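Local coordinates for enoyl-CoA hydratase (Geobacillus kaustophilus, PDB 2PPY), which probably catalyses the hydration of enoyl-CoA thioesters in fatty acid beta-oxidation, at residues 37-41 and 89-94. Numbering follows the deposited sequence.
Sequences YKEFN and FCNETL
Residues 37-41 and 89-94 are both helical and run nearly parallel. Their axes cross at 22° and come within 9.9 Å. The CA atoms of Tyr-37 and Cys-90 lie 6.2 Å apart, those of Asn-41 and Thr-93 5.6 Å. The main bump is Tyr-37, a knob in the hole formed by Phe-89, Cys-90, Thr-93 and Leu-94. Cys-90 CB sits over one face of the Tyr-37 ring, 3.9 Å from its centroid, a CH-pi contact. Cys-90 SG makes an oblique sulfur-aromatic contact, 3.8 Å from the Tyr-37 ring centroid. At the ring edge, Thr-93 CG2 is 3.7 Å from Tyr-37 CD1, and Leu-94 CD2 is 3.4 Å from Tyr-37 OH. Thr-93 CG2 also fills the hollow between Tyr-37, Phe-40 and Asn-41, 3.8 Å from Asn-41 CA. Phe-89, chi1 t, puts CE2 4.0 Å from Tyr-37 CB. Thr-93, chi1 m, donates a hydrogen bond from OG1 to Phe-89 O (2.8 Å) within its own helix. A water bridges Asn-41 OD1 (2.9 Å) and Thr-93 OG1 (3.0 Å); Asn-41 OD1 also takes a hydrogen bond from Lys-96 NZ. Met-119 of helix 115-121 touches Tyr-37 and Leu-94. This is a single knob-into-hole fit between near-parallel helices 34-48 and 80-99 of the crotonase fold.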
# COMPACT_ATOMS: atom_id res chain seq x y z
N TYR A 37 18.22 19.79 -16.43
CA TYR A 37 16.96 19.40 -15.81
C TYR A 37 16.07 20.58 -15.48
O TYR A 37 14.85 20.45 -15.48
CB TYR A 37 17.22 18.55 -14.56
CG TYR A 37 17.01 17.07 -14.84
CD1 TYR A 37 15.73 16.56 -15.01
CD2 TYR A 37 18.10 16.21 -14.99
CE1 TYR A 37 15.52 15.22 -15.33
CE2 TYR A 37 17.90 14.86 -15.31
CZ TYR A 37 16.61 14.37 -15.48
OH TYR A 37 16.40 13.05 -15.78
N LYS A 38 16.68 21.74 -15.22
CA LYS A 38 15.89 22.93 -14.93
C LYS A 38 15.15 23.31 -16.21
O LYS A 38 14.00 23.75 -16.16
CB LYS A 38 16.80 24.06 -14.44
CG LYS A 38 17.40 23.78 -13.07
CD LYS A 38 18.52 24.73 -12.71
CE LYS A 38 18.04 26.16 -12.56
NZ LYS A 38 19.16 27.05 -12.15
N GLU A 39 15.80 23.11 -17.36
CA GLU A 39 15.18 23.41 -18.64
C GLU A 39 14.14 22.35 -19.00
O GLU A 39 13.07 22.67 -19.51
CB GLU A 39 16.23 23.50 -19.75
CG GLU A 39 17.30 24.56 -19.54
CD GLU A 39 18.02 24.93 -20.83
OE1 GLU A 39 18.40 24.01 -21.58
OE2 GLU A 39 18.21 26.14 -21.09
N PHE A 40 14.47 21.09 -18.75
CA PHE A 40 13.55 19.99 -19.05
C PHE A 40 12.28 20.15 -18.21
O PHE A 40 11.17 19.92 -18.69
CB PHE A 40 14.21 18.64 -18.74
CG PHE A 40 13.44 17.46 -19.28
CD1 PHE A 40 13.23 17.31 -20.65
CD2 PHE A 40 12.93 16.49 -18.43
CE1 PHE A 40 12.53 16.22 -21.16
CE2 PHE A 40 12.23 15.39 -18.93
CZ PHE A 40 12.03 15.26 -20.30
N ASN A 41 12.46 20.56 -16.95
CA ASN A 41 11.33 20.78 -16.05
C ASN A 41 10.45 21.91 -16.58
O ASN A 41 9.22 21.82 -16.54
CB ASN A 41 11.84 21.17 -14.66
CG ASN A 41 10.71 21.43 -13.69
OD1 ASN A 41 9.97 20.52 -13.31
ND2 ASN A 41 10.57 22.68 -13.28
N PHE A 89 15.83 16.94 -7.19
CA PHE A 89 15.19 17.77 -8.21
C PHE A 89 14.98 17.00 -9.52
O PHE A 89 13.93 17.12 -10.16
CB PHE A 89 16.02 19.02 -8.51
CG PHE A 89 15.39 19.92 -9.53
CD1 PHE A 89 14.31 20.72 -9.18
CD2 PHE A 89 15.83 19.93 -10.84
CE1 PHE A 89 13.67 21.52 -10.13
CE2 PHE A 89 15.20 20.71 -11.81
CZ PHE A 89 14.12 21.51 -11.45
N CYS A 90 15.98 16.22 -9.93
CA CYS A 90 15.86 15.44 -11.15
C CYS A 90 14.72 14.44 -11.03
O CYS A 90 13.93 14.28 -11.96
CB CYS A 90 17.17 14.70 -11.44
SG CYS A 90 18.57 15.78 -11.81
N ASN A 91 14.65 13.76 -9.89
CA ASN A 91 13.60 12.78 -9.65
C ASN A 91 12.21 13.41 -9.69
O ASN A 91 11.31 12.90 -10.35
CB ASN A 91 13.82 12.07 -8.31
CG ASN A 91 14.81 10.92 -8.42
OD1 ASN A 91 14.67 10.05 -9.27
ND2 ASN A 91 15.81 10.91 -7.54
N GLU A 92 12.05 14.52 -8.98
CA GLU A 92 10.76 15.21 -8.96
C GLU A 92 10.38 15.65 -10.37
O GLU A 92 9.20 15.66 -10.73
CB GLU A 92 10.81 16.41 -8.01
CG GLU A 92 11.11 16.01 -6.57
CD GLU A 92 11.08 17.19 -5.60
OE1 GLU A 92 11.52 18.29 -6.00
OE2 GLU A 92 10.64 17.00 -4.45
N THR A 93 11.38 16.02 -11.16
CA THR A 93 11.11 16.44 -12.53
C THR A 93 10.58 15.24 -13.31
O THR A 93 9.54 15.33 -13.96
CB THR A 93 12.38 16.97 -13.22
OG1 THR A 93 12.84 18.15 -12.53
CG2 THR A 93 12.10 17.32 -14.68
N LEU A 94 11.29 14.12 -13.23
CA LEU A 94 10.85 12.92 -13.93
C LEU A 94 9.47 12.48 -13.42
O LEU A 94 8.64 12.02 -14.20
CB LEU A 94 11.87 11.79 -13.76
CG LEU A 94 13.24 12.00 -14.41
CD1 LEU A 94 14.01 10.68 -14.37
CD2 LEU A 94 13.09 12.48 -15.87
O HOH W 1 10.79 19.38 -10.72